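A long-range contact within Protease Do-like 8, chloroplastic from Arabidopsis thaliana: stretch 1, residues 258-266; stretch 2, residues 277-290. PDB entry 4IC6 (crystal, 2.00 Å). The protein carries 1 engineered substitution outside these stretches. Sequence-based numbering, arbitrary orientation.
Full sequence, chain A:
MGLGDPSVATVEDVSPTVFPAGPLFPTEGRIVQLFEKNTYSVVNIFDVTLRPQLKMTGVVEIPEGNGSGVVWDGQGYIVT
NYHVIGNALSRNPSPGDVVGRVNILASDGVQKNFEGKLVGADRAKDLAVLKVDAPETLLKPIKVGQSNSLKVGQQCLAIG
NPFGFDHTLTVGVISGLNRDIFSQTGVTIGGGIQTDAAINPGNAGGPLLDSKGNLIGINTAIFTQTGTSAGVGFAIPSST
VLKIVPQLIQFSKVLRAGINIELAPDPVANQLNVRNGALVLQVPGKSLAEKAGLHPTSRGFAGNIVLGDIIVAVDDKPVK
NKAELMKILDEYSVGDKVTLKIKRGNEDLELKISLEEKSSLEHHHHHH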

# COMPACT_ATOMS: atom_id res chain seq x y z
N GLY A 258 0.96 33.66 24.41
CA GLY A 258 0.10 32.51 24.65
C GLY A 258 0.47 31.70 25.87
O GLY A 258 1.16 32.16 26.78
N ILE A 259 0.01 30.47 25.86
CA ILE A 259 0.30 29.55 26.95
C ILE A 259 0.76 28.27 26.30
O ILE A 259 0.08 27.73 25.44
CB ILE A 259 -0.98 29.26 27.76
CG1 ILE A 259 -1.52 30.56 28.37
CG2 ILE A 259 -0.72 28.21 28.84
CD1 ILE A 259 -2.89 30.37 29.09
N ASN A 260 1.94 27.79 26.70
CA ASN A 260 2.42 26.53 26.17
C ASN A 260 1.75 25.34 26.89
O ASN A 260 2.15 24.94 27.99
CB ASN A 260 3.96 26.48 26.22
CG ASN A 260 4.61 27.52 25.30
OD1 ASN A 260 4.14 27.77 24.18
ND2 ASN A 260 5.68 28.15 25.78
N ILE A 261 0.68 24.85 26.29
CA ILE A 261 -0.04 23.68 26.77
C ILE A 261 -0.59 22.97 25.55
O ILE A 261 -0.57 23.52 24.45
CB ILE A 261 -1.23 24.04 27.69
CG1 ILE A 261 -2.06 25.17 27.07
CG2 ILE A 261 -0.77 24.39 29.08
CD1 ILE A 261 -3.31 25.51 27.85
N GLU A 262 -1.10 21.75 25.73
CA GLU A 262 -1.74 21.03 24.64
C GLU A 262 -3.25 21.04 24.86
O GLU A 262 -3.73 20.60 25.91
CB GLU A 262 -1.21 19.59 24.55
CG GLU A 262 -1.34 18.97 23.16
CD GLU A 262 -1.68 17.48 23.19
OE1 GLU A 262 -1.29 16.79 24.16
OE2 GLU A 262 -2.36 17.01 22.24
N LEU A 263 -3.99 21.54 23.89
CA LEU A 263 -5.45 21.60 23.98
C LEU A 263 -6.06 20.57 23.03
O LEU A 263 -5.53 20.32 21.93
CB LEU A 263 -5.96 23.00 23.64
CG LEU A 263 -5.44 24.12 24.57
CD1 LEU A 263 -5.72 25.50 23.99
CD2 LEU A 263 -6.05 24.01 25.95
N ALA A 264 -7.17 19.97 23.44
CA ALA A 264 -7.83 18.94 22.64
C ALA A 264 -8.46 19.54 21.40
O ALA A 264 -9.13 20.57 21.47
CB ALA A 264 -8.90 18.20 23.47
N PRO A 265 -8.28 18.88 20.26
CA PRO A 265 -9.01 19.28 19.06
C PRO A 265 -10.52 19.17 19.35
O PRO A 265 -10.91 18.35 20.19
CB PRO A 265 -8.58 18.24 18.03
CG PRO A 265 -7.24 17.76 18.50
CD PRO A 265 -7.29 17.81 19.99
N ASP A 266 -11.35 19.99 18.71
CA ASP A 266 -12.79 20.01 18.99
C ASP A 266 -13.46 18.64 18.91
O ASP A 266 -14.31 18.30 19.74
CB ASP A 266 -13.50 20.98 18.04
CG ASP A 266 -13.58 22.38 18.59
OD1 ASP A 266 -12.68 22.77 19.37
OD2 ASP A 266 -14.54 23.10 18.25
N GLY A 277 -15.91 25.24 25.92
CA GLY A 277 -14.59 25.57 26.41
C GLY A 277 -13.49 24.79 25.72
O GLY A 277 -13.76 23.93 24.87
N ALA A 278 -12.25 25.09 26.09
CA ALA A 278 -11.07 24.41 25.56
C ALA A 278 -10.55 23.43 26.60
O ALA A 278 -10.21 23.84 27.72
CB ALA A 278 -9.97 25.43 25.20
N LEU A 279 -10.46 22.16 26.24
CA LEU A 279 -10.01 21.13 27.19
C LEU A 279 -8.48 20.99 27.17
O LEU A 279 -7.88 20.75 26.11
CB LEU A 279 -10.66 19.78 26.87
CG LEU A 279 -10.07 18.52 27.53
CD1 LEU A 279 -10.21 18.55 29.04
CD2 LEU A 279 -10.71 17.26 26.95
N VAL A 280 -7.87 21.13 28.34
CA VAL A 280 -6.43 20.94 28.48
C VAL A 280 -6.10 19.45 28.47
O VAL A 280 -6.48 18.73 29.39
CB VAL A 280 -5.92 21.54 29.80
CG1 VAL A 280 -4.42 21.23 30.00
CG2 VAL A 280 -6.19 23.05 29.84
N LEU A 281 -5.40 18.99 27.44
CA LEU A 281 -4.93 17.61 27.41
C LEU A 281 -3.60 17.44 28.16
O LEU A 281 -3.55 16.78 29.21
CB LEU A 281 -4.78 17.10 25.98
CG LEU A 281 -6.08 17.02 25.17
CD1 LEU A 281 -5.82 16.36 23.83
CD2 LEU A 281 -7.16 16.28 25.95
N GLN A 282 -2.54 18.05 27.64
CA GLN A 282 -1.20 17.89 28.20
C GLN A 282 -0.56 19.21 28.66
O GLN A 282 -0.70 20.26 28.01
CB GLN A 282 -0.29 17.17 27.21
N VAL A 283 0.14 19.14 29.79
CA VAL A 283 0.84 20.28 30.37
C VAL A 283 2.32 20.00 30.59
O VAL A 283 2.68 19.37 31.58
CB VAL A 283 0.22 20.64 31.73
CG1 VAL A 283 1.04 21.71 32.43
CG2 VAL A 283 -1.22 21.09 31.54
N PRO A 284 3.18 20.48 29.67
CA PRO A 284 4.62 20.24 29.72
C PRO A 284 5.17 20.48 31.12
O PRO A 284 4.75 21.42 31.79
CB PRO A 284 5.19 21.28 28.75
CG PRO A 284 4.08 21.54 27.79
CD PRO A 284 2.81 21.41 28.59
N GLY A 285 6.09 19.62 31.57
CA GLY A 285 6.65 19.74 32.91
C GLY A 285 7.28 21.09 33.19
O GLY A 285 7.89 21.70 32.30
N LYS A 286 7.13 21.56 34.43
CA LYS A 286 7.64 22.86 34.88
C LYS A 286 7.49 23.98 33.85
O LYS A 286 8.45 24.66 33.49
CB LYS A 286 9.08 22.76 35.39
CG LYS A 286 10.06 22.17 34.40
CD LYS A 286 10.75 20.95 35.00
CE LYS A 286 11.10 21.19 36.46
NZ LYS A 286 11.91 20.08 37.03
N SER A 287 6.25 24.16 33.39
CA SER A 287 5.88 25.25 32.50
C SER A 287 5.17 26.32 33.33
O SER A 287 4.84 26.09 34.49
CB SER A 287 4.91 24.73 31.44
OG SER A 287 3.76 24.20 32.07
N LEU A 288 4.92 27.48 32.73
CA LEU A 288 4.09 28.48 33.38
C LEU A 288 2.72 27.87 33.74
O LEU A 288 2.19 28.10 34.82
CB LEU A 288 3.91 29.70 32.47
CG LEU A 288 4.76 30.97 32.74
CD1 LEU A 288 6.08 30.64 33.40
CD2 LEU A 288 4.93 31.75 31.45
N ALA A 289 2.16 27.09 32.82
CA ALA A 289 0.87 26.43 33.04
C ALA A 289 0.92 25.55 34.28
O ALA A 289 0.06 25.66 35.15
CB ALA A 289 0.45 25.62 31.82
N GLU A 290 1.93 24.69 34.36
CA GLU A 290 2.10 23.84 35.55
C GLU A 290 2.20 24.65 36.84
O GLU A 290 1.48 24.39 37.80
CB GLU A 290 3.31 22.93 35.40
CG GLU A 290 3.57 22.03 36.61
CD GLU A 290 4.77 21.12 36.41
OE1 GLU A 290 4.68 20.18 35.59
OE2 GLU A 290 5.80 21.36 37.06
O HOH W 1 2.90 26.83 29.97
O HOH W 2 -10.73 21.59 23.41
O HOH W 3 -13.13 22.44 22.28

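The two stretches lie antiparallel and are joined by a short, irregular ladder. At one end the amide of Glu 262 donates to the carbonyl of Gln 282 (N to O, 2.8 Å) in a nearly straight hydrogen bond. The carbonyl of Glu 262 receives two amides in return: Leu 281 N gives Glu 262 O a bond of 2.8 Å, whereas Gln 282 N reaches the same Glu 262 O at 3.3 Å and only weakly. These two consecutive amides meet one oxygen where the backbone of Leu 281 departs from extended geometry, with phi/psi of -85/-66°. By nearest CA atoms, Glu 262 lies across from Gln 282 and Leu 263 across from Val 280; Leu 281 falls between them, like the extra residue of a bulge. Beyond it, Ala 264 N donates to Leu 279 O at 2.9 Å, and Leu 279 O also takes a CA-H...O contact from Leu 263 CA at 3.3 Å.

The side chain of Leu 281 projects toward stretch 1 as a bump, and the small side chain of Ala 264 leaves room for it: Ala 264 CB lies 3.5 Å from Leu 281 CG, and Ala 264 CA is equally close, 3.5 Å, to Leu 281 CD1. Ala 264 CB also meets Leu 279 CD2 at 4.0 Å, so the methyl touches both leucines. Glu 262 is exposed, but its side chain lies along stretch 2, with Glu 262 OE1 3.2 Å from Gln 282 CB and Glu 262 OE2 3.9 Å from Leu 281 CD1. The model of Gln 282 stops at CB, so the rest of that side chain cannot be placed.

Leu 263 and Val 280 point to the same face of the sheet. Leu 263 CD2 approaches Val 280 CG2 at 4.0 Å and Ala 278 CB at 4.2 Å, so one leucine methyl touches both side chains. Ile 261 CD1 adds to this apolar patch, 4.3 Å from Val 280 CG2.

Past the ladder, stretch 2 turns through Pro 284 and enters a helix. Ser 287 caps it: Ser 287 OG accepts from Glu 290 N at 3.0 Å and donates to Pro 284 O, also at 3.0 Å, tying the turn to the helix start. In the first turn, the CA-to-CB bond of Ala 289 points toward stretch 1, where Ile 261 CG2 comes unusually close to Ala 289 CB, 3.2 Å, shorter than a relaxed methyl contact, and Ile 259 CG2 lies 4.1 Å from Ala 289 CB. Pro 284 CD packs 3.6 Å from Asn 260 O.

Where the backbones diverge, water fills the gaps. One molecule donates to Asn 260 O (2.8 Å) and accepts from Ala 289 N (3.0 Å); another donates to Ala 264 O (2.7 Å) and accepts from Leu 279 N (2.9 Å). Direct pairing thus gives way to water bridges beyond either end of the ladder, and the whole contact buries 585 Å², counting both sides.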